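Local coordinates for protein LbaCas13a H328A (C2c2) (Lachnospiraceae bacterium NK4A179, PDB 5WLH) that binds a CRISPR guide RNA and, as a Cas13a enzyme, probably uses it to find and cleave target RNA, at residues 337-349 with 360-374. Sequence-based numbering, arbitrary orientation.
Sequences DNREFIKLPLENK and ERIRKNTVKELYRNQ. With nucleotides of chain B.
Ile-342 lays its CD1 over one face of the Tyr-371 ring, 3.8 Å from the centroid, a CH-pi contact in which the two side chains meet at about a right angle. The same methyl also packs on Val-367 CG1 and Leu-370 CB. One residue earlier in the chain, Phe-341 takes Gln-374 CG over a face of its own ring, with Gln-374 CG 3.3 Å from Phe-341 CZ. With CG anti to the backbone N (chi1 -175°) and a bend at chi2, the Gln-374 chain lies over that ring while its amide plane stands 71° from it. Beyond Tyr-371, whose OH is hydrogen-bonded to Lys-426 O, the helix meets Pro-345: CD rests 3.7 Å from Val-367 CG2 and also touches the end of Leu-370, at CD1. Arg-363, extended from CG to NE, then turns its guanidinium edge to the loop and grips Pro-345 O side-on. Arg-363 NH2 gives Pro-345 O the straighter bond (2.9 Å, 163°), while NE reaches the same oxygen at 3.3 Å from above the carbonyl plane. From the same group, Arg-363 NH1 reaches the syn lone pair of Glu-360 OE1 at 3.3 Å, a salt bridge one helical turn back that steadies the guanidinium. A leucine in place of Arg-363 would probably leave Pro-345 O without both donors and Glu-360 without its charged mate, letting the loop drift from the helix. On the same helix, Arg-372 reads the Hoogsteen edge of G19 of chain B, NE bonding O6 and NH2 bonding N7 at 3.0 Å. This is an extended linker packed along an RNA-binding helix, 357-388, with a classic bidentate arginine–guanine contact to the bound pre-crRNA.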
# COMPACT_ATOMS: atom_id res chain seq x y z
N ASP A 337 -1.91 35.28 -9.74
CA ASP A 337 -0.80 36.20 -9.98
C ASP A 337 0.17 35.62 -11.00
O ASP A 337 0.45 34.42 -11.01
CB ASP A 337 -0.08 36.49 -8.66
CG ASP A 337 1.03 37.51 -8.81
OD1 ASP A 337 1.17 38.09 -9.91
OD2 ASP A 337 1.76 37.74 -7.83
N ASN A 338 0.69 36.48 -11.87
CA ASN A 338 1.51 36.06 -12.99
C ASN A 338 3.00 36.27 -12.76
O ASN A 338 3.79 36.00 -13.66
CB ASN A 338 1.09 36.79 -14.26
CG ASN A 338 0.25 35.93 -15.16
OD1 ASN A 338 0.61 34.78 -15.43
ND2 ASN A 338 -0.88 36.47 -15.61
N ARG A 339 3.39 36.74 -11.58
CA ARG A 339 4.80 36.97 -11.28
C ARG A 339 5.61 35.69 -11.46
O ARG A 339 5.16 34.59 -11.12
CB ARG A 339 4.93 37.47 -9.84
CG ARG A 339 6.24 38.12 -9.52
CD ARG A 339 6.15 38.91 -8.23
NE ARG A 339 4.78 39.33 -7.92
CZ ARG A 339 4.49 40.21 -6.97
NH1 ARG A 339 5.46 40.73 -6.24
NH2 ARG A 339 3.23 40.55 -6.73
N GLU A 340 6.81 35.84 -12.00
CA GLU A 340 7.71 34.72 -12.23
C GLU A 340 8.70 34.63 -11.07
O GLU A 340 9.28 35.65 -10.68
CB GLU A 340 8.45 34.87 -13.56
CG GLU A 340 7.53 35.11 -14.73
CD GLU A 340 8.20 34.89 -16.06
OE1 GLU A 340 9.46 34.88 -16.11
OE2 GLU A 340 7.48 34.72 -17.07
N PHE A 341 8.86 33.43 -10.51
CA PHE A 341 9.83 33.26 -9.43
C PHE A 341 11.26 33.30 -9.95
O PHE A 341 12.14 33.91 -9.33
CB PHE A 341 9.56 31.93 -8.70
CG PHE A 341 10.38 31.73 -7.45
CD1 PHE A 341 10.13 32.48 -6.32
CD2 PHE A 341 11.37 30.75 -7.40
CE1 PHE A 341 10.86 32.29 -5.16
CE2 PHE A 341 12.10 30.54 -6.24
CZ PHE A 341 11.84 31.32 -5.12
N ILE A 342 11.51 32.62 -11.07
CA ILE A 342 12.77 32.64 -11.79
C ILE A 342 12.47 32.84 -13.27
O ILE A 342 11.36 32.57 -13.74
CB ILE A 342 13.59 31.34 -11.62
CG1 ILE A 342 12.75 30.12 -11.99
CG2 ILE A 342 14.12 31.21 -10.20
CD1 ILE A 342 13.58 28.86 -12.12
N LYS A 343 13.47 33.31 -13.99
CA LYS A 343 13.38 33.39 -15.44
C LYS A 343 13.83 32.05 -16.02
O LYS A 343 14.96 31.61 -15.80
CB LYS A 343 14.22 34.57 -15.97
CG LYS A 343 15.72 34.50 -15.68
CD LYS A 343 16.49 33.88 -16.85
CE LYS A 343 17.80 33.26 -16.38
NZ LYS A 343 18.20 32.16 -17.30
N LEU A 344 12.94 31.39 -16.72
CA LEU A 344 13.37 30.12 -17.29
C LEU A 344 14.22 30.36 -18.54
O LEU A 344 13.91 31.23 -19.35
CB LEU A 344 12.16 29.27 -17.65
CG LEU A 344 11.35 28.79 -16.44
CD1 LEU A 344 10.16 28.00 -16.90
CD2 LEU A 344 12.25 27.95 -15.54
N PRO A 345 15.31 29.61 -18.71
CA PRO A 345 16.03 29.64 -19.99
C PRO A 345 15.14 29.15 -21.12
O PRO A 345 14.16 28.43 -20.90
CB PRO A 345 17.21 28.68 -19.76
CG PRO A 345 17.27 28.45 -18.27
CD PRO A 345 15.88 28.63 -17.77
N LEU A 346 15.48 29.55 -22.34
CA LEU A 346 14.72 29.09 -23.50
C LEU A 346 14.90 27.59 -23.71
O LEU A 346 15.91 27.00 -23.31
CB LEU A 346 15.16 29.84 -24.76
CG LEU A 346 14.75 31.31 -24.91
CD1 LEU A 346 13.30 31.52 -24.49
CD2 LEU A 346 15.68 32.23 -24.13
N GLU A 347 13.91 26.97 -24.35
CA GLU A 347 13.97 25.55 -24.65
C GLU A 347 15.10 25.26 -25.65
O GLU A 347 15.67 26.16 -26.27
CB GLU A 347 12.64 25.06 -25.20
CG GLU A 347 11.59 24.81 -24.13
CD GLU A 347 10.18 25.15 -24.61
OE1 GLU A 347 9.21 24.80 -23.90
OE2 GLU A 347 10.05 25.77 -25.69
N ASN A 348 15.41 23.98 -25.81
CA ASN A 348 16.55 23.57 -26.62
C ASN A 348 16.12 23.26 -28.05
O ASN A 348 14.93 23.24 -28.39
CB ASN A 348 17.22 22.34 -26.00
CG ASN A 348 17.17 22.34 -24.48
OD1 ASN A 348 16.08 22.28 -23.88
ND2 ASN A 348 18.34 22.43 -23.85
N LYS A 349 17.12 23.01 -28.89
CA LYS A 349 16.90 22.61 -30.28
C LYS A 349 16.74 21.09 -30.38
O LYS A 349 15.81 20.59 -31.01
CB LYS A 349 18.06 23.09 -31.17
CG LYS A 349 17.83 22.94 -32.67
CD LYS A 349 18.41 21.64 -33.22
CE LYS A 349 17.66 21.17 -34.45
NZ LYS A 349 18.15 19.85 -34.94
N GLU A 360 18.57 18.62 -22.27
CA GLU A 360 17.49 18.92 -21.33
C GLU A 360 17.93 18.69 -19.89
O GLU A 360 17.47 19.40 -18.99
CB GLU A 360 16.26 18.08 -21.65
CG GLU A 360 14.98 18.53 -20.93
CD GLU A 360 14.76 20.03 -20.98
OE1 GLU A 360 14.70 20.67 -19.91
OE2 GLU A 360 14.65 20.59 -22.09
N ARG A 361 18.82 17.72 -19.66
CA ARG A 361 19.35 17.51 -18.32
C ARG A 361 20.24 18.67 -17.89
O ARG A 361 20.24 19.07 -16.72
CB ARG A 361 20.12 16.19 -18.26
CG ARG A 361 20.82 15.93 -16.94
CD ARG A 361 20.98 14.43 -16.68
NE ARG A 361 21.96 13.82 -17.56
CZ ARG A 361 21.67 13.05 -18.61
NH1 ARG A 361 20.41 12.78 -18.91
NH2 ARG A 361 22.65 12.55 -19.35
N ILE A 362 21.02 19.22 -18.83
CA ILE A 362 21.80 20.42 -18.55
C ILE A 362 20.87 21.57 -18.16
O ILE A 362 21.07 22.23 -17.14
CB ILE A 362 22.66 20.80 -19.77
CG1 ILE A 362 23.68 19.70 -20.04
CG2 ILE A 362 23.35 22.14 -19.55
CD1 ILE A 362 24.95 19.87 -19.27
N ARG A 363 19.85 21.80 -18.98
CA ARG A 363 18.92 22.89 -18.72
C ARG A 363 18.18 22.69 -17.40
O ARG A 363 17.93 23.65 -16.66
CB ARG A 363 17.93 23.00 -19.87
CG ARG A 363 16.87 24.05 -19.69
CD ARG A 363 16.12 24.28 -21.00
NE ARG A 363 15.05 25.26 -20.85
CZ ARG A 363 13.80 24.95 -20.56
NH1 ARG A 363 13.45 23.68 -20.37
NH2 ARG A 363 12.89 25.91 -20.44
N LYS A 364 17.82 21.45 -17.08
CA LYS A 364 17.16 21.20 -15.80
C LYS A 364 18.09 21.52 -14.63
O LYS A 364 17.65 22.09 -13.62
CB LYS A 364 16.67 19.76 -15.72
CG LYS A 364 16.03 19.43 -14.38
CD LYS A 364 15.95 17.93 -14.14
CE LYS A 364 14.78 17.33 -14.90
NZ LYS A 364 14.42 15.97 -14.40
N ASN A 365 19.37 21.17 -14.76
CA ASN A 365 20.33 21.48 -13.70
C ASN A 365 20.49 22.99 -13.56
O ASN A 365 20.60 23.50 -12.45
CB ASN A 365 21.68 20.82 -13.99
CG ASN A 365 21.66 19.34 -13.72
OD1 ASN A 365 20.70 18.81 -13.14
ND2 ASN A 365 22.73 18.64 -14.13
N THR A 366 20.50 23.70 -14.69
CA THR A 366 20.54 25.15 -14.64
C THR A 366 19.30 25.70 -13.95
O THR A 366 19.39 26.65 -13.16
CB THR A 366 20.67 25.72 -16.05
OG1 THR A 366 21.94 25.33 -16.59
CG2 THR A 366 20.55 27.25 -16.03
N VAL A 367 18.14 25.12 -14.24
CA VAL A 367 16.90 25.59 -13.62
C VAL A 367 16.92 25.30 -12.12
O VAL A 367 16.49 26.14 -11.32
CB VAL A 367 15.67 24.97 -14.32
CG1 VAL A 367 14.39 25.23 -13.50
CG2 VAL A 367 15.51 25.54 -15.72
N LYS A 368 17.42 24.13 -11.72
CA LYS A 368 17.47 23.84 -10.28
C LYS A 368 18.37 24.82 -9.56
O LYS A 368 18.04 25.28 -8.46
CB LYS A 368 17.94 22.41 -10.03
CG LYS A 368 16.93 21.35 -10.39
CD LYS A 368 17.43 19.99 -9.91
CE LYS A 368 16.58 18.87 -10.45
NZ LYS A 368 17.21 17.56 -10.16
N GLU A 369 19.50 25.19 -10.18
CA GLU A 369 20.37 26.16 -9.52
C GLU A 369 19.72 27.54 -9.48
O GLU A 369 19.91 28.27 -8.51
CB GLU A 369 21.74 26.20 -10.20
CG GLU A 369 22.86 26.74 -9.28
CD GLU A 369 22.81 26.17 -7.85
OE1 GLU A 369 22.87 26.97 -6.89
OE2 GLU A 369 22.73 24.93 -7.69
N LEU A 370 18.92 27.88 -10.49
CA LEU A 370 18.17 29.14 -10.47
C LEU A 370 17.18 29.17 -9.32
O LEU A 370 17.07 30.17 -8.60
CB LEU A 370 17.44 29.33 -11.79
CG LEU A 370 18.31 29.75 -12.99
CD1 LEU A 370 17.50 29.69 -14.26
CD2 LEU A 370 18.84 31.16 -12.75
N TYR A 371 16.39 28.10 -9.18
CA TYR A 371 15.47 28.00 -8.04
C TYR A 371 16.22 28.17 -6.73
O TYR A 371 15.79 28.91 -5.84
CB TYR A 371 14.78 26.65 -8.03
CG TYR A 371 13.53 26.51 -8.83
CD1 TYR A 371 12.33 27.06 -8.39
CD2 TYR A 371 13.52 25.75 -10.00
CE1 TYR A 371 11.16 26.89 -9.10
CE2 TYR A 371 12.36 25.58 -10.72
CZ TYR A 371 11.19 26.13 -10.27
OH TYR A 371 10.04 25.96 -11.00
N ARG A 372 17.34 27.45 -6.58
CA ARG A 372 18.06 27.46 -5.31
C ARG A 372 18.58 28.85 -5.00
O ARG A 372 18.44 29.34 -3.88
CB ARG A 372 19.22 26.47 -5.33
CG ARG A 372 20.04 26.46 -4.03
CD ARG A 372 21.16 25.44 -4.10
NE ARG A 372 22.02 25.48 -2.93
CZ ARG A 372 23.08 26.27 -2.79
NH1 ARG A 372 23.42 27.11 -3.76
NH2 ARG A 372 23.80 26.22 -1.68
N ASN A 373 19.20 29.50 -5.99
CA ASN A 373 19.68 30.87 -5.79
C ASN A 373 18.56 31.79 -5.34
O ASN A 373 18.74 32.58 -4.41
CB ASN A 373 20.32 31.39 -7.08
CG ASN A 373 21.60 30.68 -7.40
OD1 ASN A 373 22.24 30.10 -6.51
ND2 ASN A 373 22.00 30.70 -8.67
N GLN A 374 17.41 31.73 -6.01
CA GLN A 374 16.28 32.57 -5.63
C GLN A 374 15.76 32.17 -4.25
O GLN A 374 15.44 33.04 -3.43
CB GLN A 374 15.18 32.49 -6.69
CG GLN A 374 14.02 33.44 -6.43
CD GLN A 374 14.45 34.89 -6.37
OE1 GLN A 374 14.95 35.43 -7.35
NE2 GLN A 374 14.30 35.51 -5.20
P G B 19 27.60 25.58 1.83
OP1 G B 19 29.00 25.28 2.19
OP2 G B 19 27.14 25.54 0.42
O5' G B 19 26.76 24.49 2.63
C5' G B 19 26.98 24.26 4.01
C4' G B 19 25.86 23.42 4.56
O4' G B 19 24.61 24.08 4.28
C3' G B 19 25.71 22.04 3.93
O3' G B 19 26.52 21.09 4.59
C2' G B 19 24.23 21.75 4.10
O2' G B 19 24.00 21.34 5.44
C1' G B 19 23.63 23.14 3.93
N9 G B 19 23.19 23.43 2.56
C8 G B 19 23.76 24.28 1.64
N7 G B 19 23.09 24.36 0.53
C5 G B 19 22.01 23.51 0.73
C6 G B 19 20.92 23.16 -0.12
O6 G B 19 20.70 23.56 -1.27
N1 G B 19 20.04 22.26 0.50
C2 G B 19 20.19 21.76 1.78
N2 G B 19 19.26 20.91 2.23
N3 G B 19 21.20 22.08 2.57
C4 G B 19 22.05 22.94 1.98
P A B 20 27.27 19.95 3.76
OP1 A B 20 27.81 18.97 4.73
OP2 A B 20 28.11 20.64 2.74
O5' A B 20 26.12 19.20 2.97
C5' A B 20 25.19 18.38 3.66
C4' A B 20 24.06 17.99 2.75
O4' A B 20 23.30 19.16 2.38
C3' A B 20 24.46 17.40 1.42
O3' A B 20 24.86 16.05 1.52
C2' A B 20 23.21 17.62 0.59
O2' A B 20 22.19 16.70 0.96
C1' A B 20 22.80 19.01 1.07
N9 A B 20 23.41 20.05 0.22
C8 A B 20 24.55 20.77 0.45
N7 A B 20 24.84 21.62 -0.51
C5 A B 20 23.81 21.44 -1.43
C6 A B 20 23.53 22.03 -2.67
N6 A B 20 24.27 22.97 -3.24
N1 A B 20 22.43 21.62 -3.32
C2 A B 20 21.66 20.67 -2.77
N3 A B 20 21.83 20.04 -1.61
C4 A B 20 22.93 20.48 -0.99